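Local coordinates for luciferase (Lingulodinium polyedrum, PDB 1VPR), which catalyses the oxygen-dependent oxidation of dinoflagellate luciferin with emission of blue light, this chain being the third of three homologous luciferase domains, at residues 166-172 with 202-206; 96-101 with 299-303; 222-227 with 239-243. All coordinates share one frame; numbering follows the deposited sequence.

Contact 1 of 3, residues 166-172 with 202-206; sequences ITVSGGQ and TGGMY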
# COMPACT_ATOMS: atom_id res chain seq x y z
N ILE A 166 -1.68 -3.26 13.45
CA ILE A 166 -3.10 -3.48 13.20
C ILE A 166 -3.83 -2.15 13.02
O ILE A 166 -3.75 -1.25 13.86
CB ILE A 166 -3.74 -4.27 14.37
CG1 ILE A 166 -3.22 -5.71 14.38
CG2 ILE A 166 -5.27 -4.24 14.28
CD1 ILE A 166 -3.51 -6.48 13.08
N THR A 167 -4.55 -2.04 11.92
CA THR A 167 -5.31 -0.84 11.60
C THR A 167 -6.40 -0.54 12.62
O THR A 167 -7.25 -1.41 12.92
CB THR A 167 -5.97 -0.98 10.23
OG1 THR A 167 -4.98 -1.33 9.26
CG2 THR A 167 -6.68 0.32 9.84
N VAL A 168 -6.41 0.69 13.13
CA VAL A 168 -7.42 1.07 14.10
C VAL A 168 -8.25 2.25 13.61
O VAL A 168 -9.23 2.64 14.24
CB VAL A 168 -6.79 1.35 15.52
CG1 VAL A 168 -6.29 0.03 16.12
CG2 VAL A 168 -5.63 2.37 15.43
N SER A 169 -7.89 2.80 12.47
CA SER A 169 -8.68 3.89 11.91
C SER A 169 -8.36 4.07 10.45
O SER A 169 -7.20 4.00 10.04
CB SER A 169 -8.42 5.21 12.64
OG SER A 169 -9.17 6.24 12.01
N GLY A 170 -9.41 4.28 9.66
CA GLY A 170 -9.22 4.50 8.24
C GLY A 170 -9.15 3.23 7.42
O GLY A 170 -8.72 3.27 6.27
N GLY A 171 -9.55 2.11 8.00
CA GLY A 171 -9.52 0.86 7.26
C GLY A 171 -10.56 0.85 6.16
O GLY A 171 -11.69 1.39 6.31
N GLN A 172 -10.21 0.23 5.04
CA GLN A 172 -11.14 0.17 3.92
C GLN A 172 -12.40 -0.63 4.20
O GLN A 172 -13.46 -0.31 3.67
CB GLN A 172 -10.48 -0.39 2.67
CG GLN A 172 -11.39 -0.35 1.44
CD GLN A 172 -10.83 -1.11 0.26
OE1 GLN A 172 -10.30 -2.21 0.41
NE2 GLN A 172 -10.94 -0.52 -0.92
N THR A 202 -6.98 4.41 1.92
CA THR A 202 -7.52 3.74 3.10
C THR A 202 -6.55 2.62 3.43
O THR A 202 -5.68 2.31 2.63
CB THR A 202 -8.93 3.11 2.87
OG1 THR A 202 -8.88 2.19 1.76
CG2 THR A 202 -9.94 4.18 2.58
N GLY A 203 -6.69 1.99 4.59
CA GLY A 203 -5.76 0.92 4.89
C GLY A 203 -6.33 -0.48 4.78
O GLY A 203 -7.55 -0.69 4.67
N GLY A 204 -5.42 -1.45 4.78
CA GLY A 204 -5.83 -2.84 4.79
C GLY A 204 -6.09 -3.00 6.28
O GLY A 204 -6.10 -2.00 7.02
N MSE A 205 -6.28 -4.22 6.77
CA MSE A 205 -6.54 -4.35 8.19
C MSE A 205 -5.25 -4.50 8.99
O MSE A 205 -5.25 -4.40 10.22
CB MSE A 205 -7.51 -5.51 8.48
CG MSE A 205 -8.99 -5.24 8.06
SE MSE A 205 -9.68 -3.33 8.09
CE MSE A 205 -10.20 -3.11 9.95
N TYR A 206 -4.13 -4.65 8.28
CA TYR A 206 -2.83 -4.83 8.92
C TYR A 206 -1.66 -4.53 8.00
O TYR A 206 -1.81 -4.29 6.81
CB TYR A 206 -2.67 -6.29 9.32
CG TYR A 206 -2.43 -7.18 8.10
CD1 TYR A 206 -3.47 -7.58 7.28
CD2 TYR A 206 -1.14 -7.57 7.75
CE1 TYR A 206 -3.24 -8.34 6.12
CE2 TYR A 206 -0.89 -8.33 6.59
CZ TYR A 206 -1.94 -8.71 5.78
OH TYR A 206 -1.70 -9.44 4.64
O HOH W 1 -7.54 -3.99 11.67
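Ile166 and Tyr206 form an antiparallel non-hydrogen-bonded pair with CA atoms 4.5 Å apart, and beyond them the two backbones part before meeting again at a single bridge between Gly171 and Gly203. Next to the pair, Thr167 N donates to Met205 O at 3.0 Å, coming from well above the carbonyl plane; one water donates to that same oxygen and to Thr167 O. The Thr167 side chain spans the gap between the two bridges: with OG1 set anti to its carbonyl carbon (chi1 -54°), the hydroxyl donates to Gly204 O at 2.6 Å. A valine in its place would probably leave Gly204 O without this donor and the loop 202-206 less firmly held against the strand. At the second bridge, Gly203 N donates to Gly170 O at 2.9 Å, while Gln172 N reaches Gly203 O in the carbonyl plane at 2.8 Å. Glycine suits position 170, whose positive phi would press any beta carbon onto the carbonyl oxygen of Ser169. Ile166 CD1 lies 3.9 Å from Tyr206 CB, an oblique apolar crossing. Gln172 OE1 bonds to His65 NE2 and its NE2 to Thr197 OG1; Thr202 OG1 bonds to Thr197 O and Lys224 NZ. Val168 and Ser169 both face Phe302, a classic beta bulge against strand 297-307 at the end of strand 163-169, from which Gly170 and Gly171 lead into helix 172-181 beside the calycin-type barrel sheet.

Contact 2 of 3, residues 96-101 with 299-303; sequences LLKEAD and SFVFY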
# COMPACT_ATOMS: atom_id res chain seq x y z
N LEU A 96 -5.94 11.13 18.53
CA LEU A 96 -4.91 11.29 17.50
C LEU A 96 -5.53 11.81 16.18
O LEU A 96 -4.92 12.62 15.47
CB LEU A 96 -4.22 9.96 17.22
CG LEU A 96 -3.31 9.37 18.31
CD1 LEU A 96 -2.83 7.98 17.88
CD2 LEU A 96 -2.12 10.30 18.54
N LEU A 97 -6.72 11.32 15.86
CA LEU A 97 -7.41 11.73 14.64
C LEU A 97 -7.64 13.24 14.64
O LEU A 97 -7.35 13.94 13.65
CB LEU A 97 -8.76 11.01 14.54
CG LEU A 97 -8.91 9.95 13.47
CD1 LEU A 97 -10.34 9.40 13.51
CD2 LEU A 97 -8.61 10.56 12.10
N LYS A 98 -8.17 13.73 15.76
CA LYS A 98 -8.46 15.14 15.95
C LYS A 98 -7.16 15.93 15.94
O LYS A 98 -7.10 17.02 15.39
CB LYS A 98 -9.20 15.34 17.26
N GLU A 99 -6.11 15.39 16.54
CA GLU A 99 -4.83 16.08 16.56
C GLU A 99 -4.24 16.13 15.15
O GLU A 99 -3.53 17.06 14.80
CB GLU A 99 -3.85 15.38 17.50
CG GLU A 99 -4.21 15.54 18.96
CD GLU A 99 -3.26 14.80 19.88
OE1 GLU A 99 -3.46 14.86 21.11
OE2 GLU A 99 -2.31 14.16 19.38
N ALA A 100 -4.56 15.13 14.34
CA ALA A 100 -4.05 15.06 12.98
C ALA A 100 -4.47 16.26 12.13
O ALA A 100 -3.72 16.69 11.26
CB ALA A 100 -4.48 13.77 12.33
N ASP A 101 -5.66 16.81 12.35
CA ASP A 101 -6.09 17.95 11.54
C ASP A 101 -5.33 19.25 11.77
O ASP A 101 -5.31 20.11 10.89
CB ASP A 101 -7.58 18.23 11.73
CG ASP A 101 -8.43 17.09 11.24
OD1 ASP A 101 -8.26 16.69 10.07
OD2 ASP A 101 -9.26 16.59 12.03
N SER A 299 -5.95 11.97 3.57
CA SER A 299 -6.63 10.80 4.16
C SER A 299 -5.68 10.13 5.16
O SER A 299 -4.54 9.82 4.80
CB SER A 299 -6.99 9.79 3.08
OG SER A 299 -7.88 10.34 2.13
N PHE A 300 -6.14 9.91 6.41
CA PHE A 300 -5.33 9.28 7.45
C PHE A 300 -5.68 7.82 7.75
O PHE A 300 -6.85 7.42 7.73
CB PHE A 300 -5.44 10.04 8.79
CG PHE A 300 -4.94 11.46 8.73
CD1 PHE A 300 -5.82 12.52 8.51
CD2 PHE A 300 -3.58 11.72 8.88
CE1 PHE A 300 -5.35 13.82 8.44
CE2 PHE A 300 -3.10 13.03 8.81
CZ PHE A 300 -3.99 14.07 8.59
N VAL A 301 -4.65 7.01 8.02
CA VAL A 301 -4.83 5.62 8.41
C VAL A 301 -4.00 5.51 9.69
O VAL A 301 -2.85 5.99 9.73
CB VAL A 301 -4.28 4.61 7.34
CG1 VAL A 301 -4.45 3.17 7.86
CG2 VAL A 301 -5.05 4.77 6.03
N PHE A 302 -4.57 4.93 10.74
CA PHE A 302 -3.84 4.74 12.00
C PHE A 302 -3.73 3.26 12.30
O PHE A 302 -4.71 2.51 12.12
CB PHE A 302 -4.54 5.42 13.19
CG PHE A 302 -4.44 6.92 13.19
CD1 PHE A 302 -5.30 7.69 12.41
CD2 PHE A 302 -3.47 7.56 13.95
CE1 PHE A 302 -5.20 9.08 12.40
CE2 PHE A 302 -3.36 8.94 13.95
CZ PHE A 302 -4.23 9.70 13.17
N TYR A 303 -2.55 2.86 12.79
CA TYR A 303 -2.28 1.46 13.16
C TYR A 303 -1.67 1.45 14.54
O TYR A 303 -0.96 2.41 14.93
CB TYR A 303 -1.23 0.81 12.24
CG TYR A 303 -1.43 1.00 10.74
CD1 TYR A 303 -0.97 2.15 10.09
CD2 TYR A 303 -1.98 -0.01 9.98
CE1 TYR A 303 -1.06 2.27 8.69
CE2 TYR A 303 -2.06 0.09 8.58
CZ TYR A 303 -1.60 1.24 7.95
OH TYR A 303 -1.64 1.30 6.56
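Ala100 CB sits over the centre of the Phe300 ring, 3.8 Å from its centroid and 12° off the normal, a CH-pi contact by which helix 87-100 packs on the antiparallel sheet of the calycin-type barrel. The same methyl lies at the edge of the Phe302 ring, near its plane and 4.2 Å from CZ; the small alanine side chain suits this place between two rings. Leucines meet Phe302 from the helix: Leu96 CB lies 3.5 Å from CE2 and Leu97 CD2 3.7 Å from CE1, both approaching obliquely. Phe300 and Phe302 are two apart on a strand, and both side chains start toward the helix, while Val301 points away from it. With CG anti to its carbonyl carbon (chi1 -62°), Phe300 holds its ring face against the Ala100 methyl. In the next shell, Arg289 touches both rings from strand 285-294, Val168 and Ser169 pack on Phe302 from strand 163-169, and Phe280 and Val282 pack on Leu96. The short axes run roughly antiparallel, at 148°, and 10.2 Å apart; the two rings and the leucine and alanine side chains meet between them. Within the helix, Ala100 N donates to Leu96 O at 2.8 Å, setting that methyl one turn on from Leu96 CB.

Contact 3 of 3, residues 222-227 with 239-243; sequences VAKFAR and YEPLV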
# COMPACT_ATOMS: atom_id res chain seq x y z
N VAL A 222 -4.27 -8.12 0.61
CA VAL A 222 -4.53 -8.55 -0.76
C VAL A 222 -5.97 -8.15 -1.16
O VAL A 222 -6.39 -8.35 -2.29
CB VAL A 222 -4.30 -10.06 -0.95
CG1 VAL A 222 -2.79 -10.33 -0.93
CG2 VAL A 222 -5.00 -10.87 0.14
N ALA A 223 -6.70 -7.56 -0.23
CA ALA A 223 -8.04 -7.10 -0.56
C ALA A 223 -7.85 -5.81 -1.36
O ALA A 223 -8.76 -5.38 -2.10
CB ALA A 223 -8.81 -6.80 0.71
N LYS A 224 -6.68 -5.20 -1.24
CA LYS A 224 -6.38 -3.93 -1.92
C LYS A 224 -5.26 -4.03 -2.96
O LYS A 224 -5.39 -3.54 -4.09
CB LYS A 224 -6.00 -2.87 -0.86
CG LYS A 224 -7.08 -2.63 0.21
CD LYS A 224 -6.63 -1.73 1.38
CE LYS A 224 -6.06 -0.39 0.90
NZ LYS A 224 -7.05 0.47 0.17
N PHE A 225 -4.15 -4.65 -2.57
CA PHE A 225 -3.00 -4.81 -3.44
C PHE A 225 -2.92 -6.21 -4.04
O PHE A 225 -3.10 -7.22 -3.32
CB PHE A 225 -1.71 -4.51 -2.64
CG PHE A 225 -1.68 -3.13 -2.06
CD1 PHE A 225 -2.10 -2.89 -0.75
CD2 PHE A 225 -1.30 -2.04 -2.84
CE1 PHE A 225 -2.15 -1.60 -0.23
CE2 PHE A 225 -1.36 -0.74 -2.34
CZ PHE A 225 -1.78 -0.52 -1.04
N ALA A 226 -2.62 -6.28 -5.34
CA ALA A 226 -2.53 -7.58 -6.01
C ALA A 226 -1.33 -8.37 -5.51
O ALA A 226 -1.37 -9.58 -5.48
CB ALA A 226 -2.46 -7.38 -7.54
N ARG A 227 -0.26 -7.69 -5.08
CA ARG A 227 0.91 -8.41 -4.58
C ARG A 227 0.88 -8.44 -3.04
O ARG A 227 0.78 -7.41 -2.39
CB ARG A 227 2.21 -7.77 -5.13
CG ARG A 227 3.51 -8.32 -4.54
CD ARG A 227 4.74 -8.08 -5.40
NE ARG A 227 4.66 -6.90 -6.26
CZ ARG A 227 5.27 -6.81 -7.44
NH1 ARG A 227 6.00 -7.84 -7.89
NH2 ARG A 227 5.16 -5.71 -8.19
N TYR A 239 6.77 -1.18 -8.14
CA TYR A 239 5.51 -1.21 -8.84
C TYR A 239 4.43 -1.88 -7.97
O TYR A 239 4.64 -2.96 -7.43
CB TYR A 239 5.72 -2.00 -10.13
CG TYR A 239 4.45 -2.43 -10.84
CD1 TYR A 239 3.44 -1.52 -11.09
CD2 TYR A 239 4.27 -3.76 -11.25
CE1 TYR A 239 2.27 -1.89 -11.75
CE2 TYR A 239 3.10 -4.16 -11.90
CZ TYR A 239 2.10 -3.20 -12.16
OH TYR A 239 0.96 -3.54 -12.85
N GLU A 240 3.29 -1.21 -7.84
CA GLU A 240 2.18 -1.76 -7.08
C GLU A 240 0.95 -2.04 -7.95
O GLU A 240 0.21 -1.12 -8.29
CB GLU A 240 1.75 -0.80 -5.96
CG GLU A 240 2.74 -0.71 -4.80
CD GLU A 240 2.53 -1.83 -3.78
OE1 GLU A 240 2.08 -2.95 -4.16
OE2 GLU A 240 2.85 -1.59 -2.59
N PRO A 241 0.75 -3.29 -8.38
CA PRO A 241 -0.45 -3.56 -9.18
C PRO A 241 -1.60 -3.61 -8.17
O PRO A 241 -1.44 -4.15 -7.07
CB PRO A 241 -0.18 -4.93 -9.80
CG PRO A 241 0.86 -5.54 -8.88
CD PRO A 241 1.74 -4.37 -8.55
N LEU A 242 -2.76 -3.06 -8.53
CA LEU A 242 -3.90 -3.01 -7.62
C LEU A 242 -5.03 -3.95 -8.03
O LEU A 242 -5.24 -4.21 -9.24
CB LEU A 242 -4.44 -1.59 -7.57
CG LEU A 242 -3.41 -0.48 -7.34
CD1 LEU A 242 -4.12 0.87 -7.40
CD2 LEU A 242 -2.69 -0.68 -6.02
N VAL A 243 -5.75 -4.44 -7.03
CA VAL A 243 -6.88 -5.32 -7.25
C VAL A 243 -7.95 -4.59 -8.06
O VAL A 243 -8.76 -5.22 -8.75
CB VAL A 243 -7.50 -5.76 -5.90
CG1 VAL A 243 -8.84 -6.44 -6.12
CG2 VAL A 243 -6.54 -6.71 -5.18
O HOH W 2 0.46 -4.84 -5.35
O HOH W 3 4.50 -4.28 -5.17
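Phe225 and Leu242 lie at a single backbone bridge, CA atoms 4.6 Å apart; the contact joins the loop before one edge strand, 229-233, to the end of the other edge strand, 237-241, of the calycin-type barrel sheet. Two backbone bonds frame the bridge: Ala226 N donates to Pro241 O at 3.0 Å, and Val243 N to Lys224 O at 3.1 Å. Proline suits position 241, since it has no N-H to satisfy here and its ring packs on Ala226 CB and Tyr239. Apolar contacts fill in around them. Phe225 CD2 lies 3.7 Å from Leu242 CD2, the two side chains running side by side; Ala226 CB meets Pro241 CG at 4.0 Å. Pro241 CD in turn covers one face of the Tyr239 ring. Apart from these, the Val243 CG2 methyl packs on the backbone carbonyl oxygen of Val222. Charged groups complete the contact. Arg227 NH1 pairs with Asp353, while Glu240 OE2 pairs with Arg230. One water accepts from Arg227 N and donates to Glu240 OE1 and Pro241 O; a second accepts from Arg227 NE and donates to Tyr239 O at 2.6 Å. With CG anti to its backbone N (chi1 173°), the Arg227 chain runs along segment 239-243, so that NH2 reaches Tyr239 O, 2.9 Å away; this oxygen lies at the guanidinium edge, tilted 19° from its plane, while NH2 sits above the carbonyl plane.

Overall arrangement
All three contacts reach the same ten-stranded antiparallel sheet. Contacts 1 and 2 touch directly, their centres 12 Å apart, because strands 163-169 and 297-307 are neighbours: Val168 N lies 2.7 Å from Phe302 O, a probable hydrogen bond. Contacts 1 and 3, in series along the chain, are both nested within the loop closed by contact 2. Contact 3 is farther from contact 2, with centres 24 Å and nearest atoms about 7 Å apart. Lys224 joins contacts 1 and 3, whose centres are 15 Å apart, its NZ 3.0 Å from Thr202 OG1 and also bonded to His199 O. Of the histidines in the helical-bundle region, His65 touches both of these contacts, and His34 bonds to contact 3.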